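Local atomic coordinates of protein kinase A regulatory subunit, putative (Trypanosoma cruzi, PDB entry 6FTF), a protein that probably restrains the catalytic subunit of a cAMP-independent protein kinase A until nucleosides or their analogues, such as 7-cyano-7-deazainosine, bind its two cyclic nucleotide-binding domains. Residues M61-A75 with A122-L136. Numbering follows the deposited sequence. Where two conformers were deposited one is given.
Sequences MQRATFKHDDCIMEA and ATVKVCTDELIAWVL. With 7CI (7-cyano-7-deazainosine), chain F.
Phe66 and Leu131, an antiparallel hydrogen-bonded pair, lie side by side on the face that also carries Ala64 and Ala133, with Phe66 CD1 4.0 Å from Leu131 CD2. Ile72, beyond the turn, lays CG1 over the centre of the Phe66 ring, 3.8 Å above its plane, while its CD1 reaches both Leu131 CD2 and Val124 CG1. Val126 closes this tight group with CG2 against Phe66 CB (3.7 Å). A type II turn from Lys67 to Asp70 swings the chain by about a right angle on to the second sheet; in it Asp70 OD2 accepts Lys67 N from well above the carboxylate plane. Val126 O takes Asp69 N, and Val126 N gives a nearly straight bond (171°) to Asp70 O, after which the register is shifted by one.

On the exposed side Arg63 lies over buried Trp134, whose NE1 is held by Gln87 and whose ring rests on helix 30-42. Arg63 CB makes a CH-pi contact 3.9 Å from the six-membered ring centroid. The guanidinium plane is tilted 58° to the indole. The turn is looser: Asp69 OD1 stays 4.2 Å from Lys125 NZ, too far for a salt bridge, and a water links OD1 to Val126 O.

Near the nucleoside, Met73 CG packs 3.5 Å from Val124 CG2, and Ala122 N donates to the ligand hydroxyl O4. Two antiparallel strand pairs set in successive sheets belong to the beta-sandwich jelly roll of cyclic nucleotide-binding domains, here holding 7-cyano-7-deazainosine.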
loop_
_atom_site.group_PDB
_atom_site.type_symbol
_atom_site.label_atom_id
_atom_site.label_comp_id
_atom_site.label_asym_id
_atom_site.label_seq_id
_atom_site.Cartn_x
_atom_site.Cartn_y
_atom_site.Cartn_z
ATOM N N MET A 61 -9.740 -4.381 -18.489
ATOM C CA MET A 61 -10.264 -5.386 -17.587
ATOM C C MET A 61 -11.661 -5.835 -17.976
ATOM O O MET A 61 -12.429 -5.113 -18.632
ATOM C CB MET A 61 -10.238 -4.847 -16.167
ATOM C CG MET A 61 -8.813 -4.604 -15.695
ATOM S SD MET A 61 -8.671 -4.100 -13.975
ATOM C CE MET A 61 -8.546 -2.426 -14.006
ATOM N N GLN A 62 -11.967 -7.069 -17.600
ATOM C CA GLN A 62 -13.281 -7.650 -17.837
ATOM C C GLN A 62 -13.812 -8.213 -16.526
ATOM O O GLN A 62 -13.051 -8.658 -15.666
ATOM C CB GLN A 62 -13.186 -8.787 -18.848
ATOM C CG GLN A 62 -12.569 -8.396 -20.182
ATOM C CD GLN A 62 -12.393 -9.597 -21.083
ATOM O OE1 GLN A 62 -11.336 -10.245 -21.099
ATOM N NE2 GLN A 62 -13.435 -9.919 -21.813
ATOM N N ARG A 63 -15.123 -8.235 -16.374
ATOM C CA ARG A 63 -15.717 -8.655 -15.112
ATOM C C ARG A 63 -15.965 -10.152 -15.082
ATOM O O ARG A 63 -16.406 -10.734 -16.076
ATOM C CB ARG A 63 -17.031 -7.922 -14.877
ATOM C CG ARG A 63 -17.668 -8.215 -13.513
ATOM C CD ARG A 63 -18.710 -7.156 -13.196
ATOM N NE ARG A 63 -19.740 -7.136 -14.226
ATOM C CZ ARG A 63 -20.459 -6.086 -14.580
ATOM N NH1 ARG A 63 -21.357 -6.231 -15.539
ATOM N NH2 ARG A 63 -20.292 -4.915 -14.004
ATOM N N ALA A 64 -15.731 -10.760 -13.929
ATOM C CA ALA A 64 -16.045 -12.163 -13.701
ATOM C C ALA A 64 -16.704 -12.316 -12.342
ATOM O O ALA A 64 -16.444 -11.530 -11.431
ATOM C CB ALA A 64 -14.776 -13.015 -13.744
ATOM N N THR A 65 -17.562 -13.325 -12.205
ATOM C CA THR A 65 -18.185 -13.586 -10.921
ATOM C C THR A 65 -18.037 -15.053 -10.576
ATOM O O THR A 65 -17.916 -15.914 -11.451
ATOM C CB THR A 65 -19.666 -13.209 -10.887
ATOM O OG1 THR A 65 -20.403 -14.071 -11.758
ATOM C CG2 THR A 65 -19.855 -11.771 -11.281
ATOM N N PHE A 66 -18.093 -15.312 -9.277
ATOM C CA PHE A 66 -17.899 -16.625 -8.698
ATOM C C PHE A 66 -18.847 -16.776 -7.517
ATOM O O PHE A 66 -19.367 -15.798 -6.973
ATOM C CB PHE A 66 -16.462 -16.802 -8.194
ATOM C CG PHE A 66 -15.426 -16.643 -9.265
ATOM C CD1 PHE A 66 -14.874 -15.394 -9.546
ATOM C CD2 PHE A 66 -14.999 -17.736 -9.991
ATOM C CE1 PHE A 66 -13.929 -15.249 -10.540
ATOM C CE2 PHE A 66 -14.043 -17.595 -10.991
ATOM C CZ PHE A 66 -13.511 -16.345 -11.261
ATOM N N LYS A 67 -19.069 -18.031 -7.125
ATOM C CA LYS A 67 -19.916 -18.373 -5.990
ATOM C C LYS A 67 -19.105 -19.079 -4.917
ATOM O O LYS A 67 -18.021 -19.597 -5.178
ATOM C CB LYS A 67 -21.060 -19.302 -6.415
ATOM C CG LYS A 67 -21.957 -18.708 -7.469
ATOM C CD LYS A 67 -22.652 -17.458 -6.955
ATOM C CE LYS A 67 -23.651 -16.896 -7.952
ATOM N NZ LYS A 67 -24.777 -17.838 -8.228
ATOM N N HIS A 68 -19.682 -19.139 -3.714
ATOM C CA HIS A 68 -19.090 -19.883 -2.610
ATOM C C HIS A 68 -18.585 -21.237 -3.084
ATOM O O HIS A 68 -19.303 -21.975 -3.768
ATOM C CB HIS A 68 -20.145 -20.086 -1.521
ATOM C CG HIS A 68 -19.605 -20.734 -0.287
ATOM N ND1 HIS A 68 -19.680 -22.092 -0.058
ATOM C CD2 HIS A 68 -18.954 -20.208 0.777
ATOM C CE1 HIS A 68 -19.104 -22.371 1.099
ATOM N NE2 HIS A 68 -18.661 -21.245 1.627
ATOM N N ASP A 69 -17.358 -21.573 -2.683
ATOM C CA ASP A 69 -16.651 -22.821 -2.962
ATOM C C ASP A 69 -16.102 -22.930 -4.388
ATOM O O ASP A 69 -15.364 -23.889 -4.670
ATOM C CB ASP A 69 -17.446 -24.091 -2.607
ATOM C CG ASP A 69 -17.370 -24.450 -1.133
ATOM O OD1 ASP A 69 -16.477 -23.969 -0.415
ATOM O OD2 ASP A 69 -18.208 -25.263 -0.696
ATOM N N ASP A 70 -16.377 -21.980 -5.277
ATOM C CA ASP A 70 -15.682 -21.976 -6.555
ATOM C C ASP A 70 -14.205 -21.684 -6.332
ATOM O O ASP A 70 -13.833 -20.879 -5.473
ATOM C CB ASP A 70 -16.204 -20.857 -7.456
ATOM C CG ASP A 70 -17.564 -21.131 -8.046
ATOM O OD1 ASP A 70 -18.071 -22.274 -7.965
ATOM O OD2 ASP A 70 -18.121 -20.164 -8.627
ATOM N N CYS A 71 -13.362 -22.314 -7.137
ATOM C CA CYS A 71 -11.937 -21.992 -7.159
ATOM C C CYS A 71 -11.658 -21.030 -8.304
ATOM O O CYS A 71 -11.951 -21.337 -9.463
ATOM C CB CYS A 71 -11.090 -23.250 -7.324
ATOM S SG CYS A 71 -11.144 -24.319 -5.898
ATOM N N ILE A 72 -11.152 -19.843 -7.975
ATOM C CA ILE A 72 -10.715 -18.912 -9.011
ATOM C C ILE A 72 -9.526 -19.494 -9.764
ATOM O O ILE A 72 -9.406 -19.341 -10.986
ATOM C CB ILE A 72 -10.401 -17.535 -8.392
ATOM C CG1 ILE A 72 -11.658 -16.943 -7.750
ATOM C CG2 ILE A 72 -9.835 -16.585 -9.439
ATOM C CD1 ILE A 72 -11.440 -15.679 -6.966
ATOM N N MET A 73 -8.619 -20.147 -9.042
ATOM C CA MET A 73 -7.468 -20.831 -9.609
ATOM C C MET A 73 -7.091 -21.931 -8.631
ATOM O O MET A 73 -7.436 -21.875 -7.446
ATOM C CB MET A 73 -6.306 -19.866 -9.869
ATOM C CG MET A 73 -5.826 -19.109 -8.653
ATOM S SD MET A 73 -4.661 -17.771 -9.052
ATOM C CE MET A 73 -5.784 -16.588 -9.778
ATOM N N GLU A 74 -6.395 -22.941 -9.144
ATOM C CA GLU A 74 -6.041 -24.118 -8.363
ATOM C C GLU A 74 -4.554 -24.397 -8.477
ATOM O O GLU A 74 -3.971 -24.275 -9.558
ATOM C CB GLU A 74 -6.835 -25.340 -8.834
ATOM C CG GLU A 74 -8.336 -25.192 -8.635
ATOM C CD GLU A 74 -9.123 -26.359 -9.209
ATOM O OE1 GLU A 74 -8.754 -27.520 -8.925
ATOM O OE2 GLU A 74 -10.101 -26.108 -9.950
ATOM N N ALA A 75 -3.963 -24.795 -7.358
ATOM C CA ALA A 75 -2.534 -25.079 -7.318
ATOM C C ALA A 75 -2.151 -26.006 -8.463
ATOM O O ALA A 75 -2.812 -27.026 -8.701
ATOM C CB ALA A 75 -2.178 -25.722 -5.978
ATOM N N ALA A 122 -0.932 -21.551 -5.085
ATOM C CA ALA A 122 -1.927 -21.889 -4.079
ATOM C C ALA A 122 -3.319 -21.840 -4.691
ATOM O O ALA A 122 -3.571 -21.102 -5.649
ATOM C CB ALA A 122 -1.887 -20.908 -2.903
ATOM N N THR A 123 -4.215 -22.658 -4.154
ATOM C CA THR A 123 -5.607 -22.609 -4.560
ATOM C C THR A 123 -6.296 -21.398 -3.950
ATOM O O THR A 123 -6.049 -21.033 -2.798
ATOM C CB THR A 123 -6.285 -23.911 -4.152
ATOM O OG1 THR A 123 -5.723 -24.953 -4.944
ATOM C CG2 THR A 123 -7.790 -23.865 -4.372
ATOM N N VAL A 124 -7.153 -20.765 -4.747
ATOM C CA VAL A 124 -7.920 -19.595 -4.334
ATOM C C VAL A 124 -9.387 -19.982 -4.379
ATOM O O VAL A 124 -9.926 -20.221 -5.464
ATOM C CB VAL A 124 -7.643 -18.403 -5.254
ATOM C CG1 VAL A 124 -8.472 -17.228 -4.808
ATOM C CG2 VAL A 124 -6.148 -18.073 -5.279
ATOM N N LYS A 125 -10.034 -20.040 -3.220
ATOM C CA LYS A 125 -11.372 -20.623 -3.108
ATOM C C LYS A 125 -12.314 -19.625 -2.449
ATOM O O LYS A 125 -12.056 -19.167 -1.334
ATOM C CB LYS A 125 -11.319 -21.931 -2.313
ATOM C CG LYS A 125 -12.583 -22.768 -2.382
ATOM C CD LYS A 125 -12.328 -24.111 -1.747
ATOM C CE LYS A 125 -13.549 -25.012 -1.824
ATOM N NZ LYS A 125 -13.203 -26.423 -1.493
ATOM N N VAL A 126 -13.414 -19.293 -3.136
ATOM C CA VAL A 126 -14.325 -18.255 -2.660
ATOM C C VAL A 126 -15.008 -18.706 -1.375
ATOM O O VAL A 126 -15.488 -19.843 -1.272
ATOM C CB VAL A 126 -15.350 -17.944 -3.763
ATOM C CG1 VAL A 126 -16.390 -16.961 -3.268
ATOM C CG2 VAL A 126 -14.648 -17.425 -4.995
ATOM N N CYS A 127 -15.085 -17.811 -0.393
ATOM C CA CYS A 127 -15.670 -18.177 0.888
ATOM C C CYS A 127 -16.802 -17.263 1.322
ATOM O O CYS A 127 -17.334 -17.444 2.426
ATOM C CB CYS A 127 -14.603 -18.279 1.989
ATOM S SG CYS A 127 -13.667 -16.785 2.297
ATOM N N THR A 128 -17.214 -16.329 0.480
ATOM C CA THR A 128 -18.468 -15.610 0.641
ATOM C C THR A 128 -19.491 -16.199 -0.322
ATOM O O THR A 128 -19.173 -17.053 -1.148
ATOM C CB THR A 128 -18.248 -14.122 0.369
ATOM O OG1 THR A 128 -17.478 -13.956 -0.831
ATOM C CG2 THR A 128 -17.497 -13.483 1.521
ATOM N N ASP A 129 -20.741 -15.739 -0.207
ATOM C CA ASP A 129 -21.784 -16.263 -1.085
ATOM C C ASP A 129 -21.458 -16.011 -2.553
ATOM O O ASP A 129 -21.655 -16.887 -3.403
ATOM C CB ASP A 129 -23.140 -15.638 -0.769
ATOM C CG ASP A 129 -23.728 -16.105 0.548
ATOM O OD1 ASP A 129 -23.423 -17.232 0.981
ATOM O OD2 ASP A 129 -24.528 -15.335 1.129
ATOM N N GLU A 130 -20.988 -14.806 -2.870
ATOM C CA GLU A 130 -20.561 -14.441 -4.215
ATOM C C GLU A 130 -19.245 -13.686 -4.126
ATOM O O GLU A 130 -18.876 -13.165 -3.076
ATOM C CB GLU A 130 -21.586 -13.546 -4.941
ATOM C CG GLU A 130 -22.989 -14.098 -5.005
ATOM C CD GLU A 130 -23.849 -13.702 -3.819
ATOM O OE1 GLU A 130 -23.504 -12.743 -3.091
ATOM O OE2 GLU A 130 -24.894 -14.358 -3.625
ATOM N N LEU A 131 -18.559 -13.606 -5.259
ATOM C CA LEU A 131 -17.390 -12.758 -5.408
ATOM C C LEU A 131 -17.418 -12.177 -6.811
ATOM O O LEU A 131 -17.701 -12.883 -7.789
ATOM C CB LEU A 131 -16.109 -13.546 -5.129
ATOM C CG LEU A 131 -14.801 -12.771 -5.203
ATOM C CD1 LEU A 131 -13.762 -13.389 -4.252
ATOM C CD2 LEU A 131 -14.234 -12.735 -6.626
ATOM N N ILE A 132 -17.171 -10.875 -6.905
ATOM C CA ILE A 132 -17.107 -10.161 -8.170
ATOM C C ILE A 132 -15.690 -9.648 -8.325
ATOM O O ILE A 132 -15.154 -9.024 -7.402
ATOM C CB ILE A 132 -18.094 -8.978 -8.198
ATOM C CG1 ILE A 132 -19.529 -9.456 -8.002
ATOM C CG2 ILE A 132 -17.962 -8.182 -9.495
ATOM C CD1 ILE A 132 -20.487 -8.378 -7.561
ATOM N N ALA A 133 -15.091 -9.878 -9.488
ATOM C CA ALA A 133 -13.726 -9.454 -9.745
ATOM C C ALA A 133 -13.612 -8.804 -11.114
ATOM O O ALA A 133 -14.409 -9.054 -12.020
ATOM C CB ALA A 133 -12.767 -10.636 -9.689
ATOM N N TRP A 134 -12.565 -7.992 -11.258
ATOM C CA TRP A 134 -12.146 -7.443 -12.539
ATOM C C TRP A 134 -10.833 -8.115 -12.927
ATOM O O TRP A 134 -9.926 -8.253 -12.095
ATOM C CB TRP A 134 -12.017 -5.920 -12.460
ATOM C CG TRP A 134 -13.355 -5.280 -12.280
ATOM C CD1 TRP A 134 -13.964 -4.960 -11.086
ATOM C CD2 TRP A 134 -14.301 -4.952 -13.305
ATOM N NE1 TRP A 134 -15.208 -4.432 -11.322
ATOM C CE2 TRP A 134 -15.437 -4.415 -12.671
ATOM C CE3 TRP A 134 -14.290 -5.033 -14.695
ATOM C CZ2 TRP A 134 -16.545 -3.968 -13.385
ATOM C CZ3 TRP A 134 -15.388 -4.590 -15.398
ATOM C CH2 TRP A 134 -16.505 -4.069 -14.743
ATOM N N VAL A 135 -10.738 -8.542 -14.176
ATOM C CA VAL A 135 -9.708 -9.478 -14.612
ATOM C C VAL A 135 -8.855 -8.856 -15.704
ATOM O O VAL A 135 -9.377 -8.336 -16.695
ATOM C CB VAL A 135 -10.333 -10.793 -15.100
ATOM C CG1 VAL A 135 -9.246 -11.861 -15.325
ATOM C CG2 VAL A 135 -11.406 -11.263 -14.126
ATOM N N LEU A 136 -7.540 -8.948 -15.525
ATOM C CA LEU A 136 -6.554 -8.406 -16.452
ATOM C C LEU A 136 -5.747 -9.538 -17.069
ATOM O O LEU A 136 -5.401 -10.508 -16.394
ATOM C CB LEU A 136 -5.602 -7.457 -15.719
ATOM C CG LEU A 136 -4.641 -6.651 -16.581
ATOM C CD1 LEU A 136 -5.391 -5.668 -17.466
ATOM C CD2 LEU A 136 -3.651 -5.903 -15.714
HETATM C C1 7CI F . -2.125 -15.699 -3.425
HETATM N N1 7CI F . -1.088 -16.234 -2.487
HETATM O O1 7CI F . -2.728 -16.793 -4.098
HETATM C C2 7CI F . -0.869 -15.752 -1.262
HETATM N N2 7CI F . -1.442 -14.708 -0.613
HETATM O O2 7CI F . -2.439 -13.851 -4.804
HETATM C C3 7CI F . -1.007 -14.415 0.625
HETATM N N3 7CI F . 0.005 -15.174 1.228
HETATM O O3 7CI F . -1.260 -15.073 -6.794
HETATM C C4 7CI F . 0.590 -16.220 0.587
HETATM N N4 7CI F . 2.318 -19.446 -1.425
HETATM C C5 7CI F . 0.172 -16.558 -0.701
HETATM O O5 7CI F . 1.503 -16.842 1.205
HETATM C C6 7CI F . 0.537 -17.575 -1.663
HETATM C C7 7CI F . -0.312 -17.316 -2.749
HETATM C C8 7CI F . 1.510 -18.598 -1.531
HETATM C C9 7CI F . -1.558 -14.841 -4.459
HETATM C C10 7CI F . -1.311 -15.759 -5.538
HETATM C C11 7CI F . -2.534 -16.652 -5.488
HETATM C C12 7CI F . -2.317 -18.076 -6.171
HETATM O O4 7CI F . -1.109 -18.650 -5.718
HETATM O O HOH W 1 -9.067 -9.553 -19.260
HETATM O O HOH W 2 -17.684 -19.856 4.262
HETATM O O HOH W 3 -15.089 -21.898 0.505
#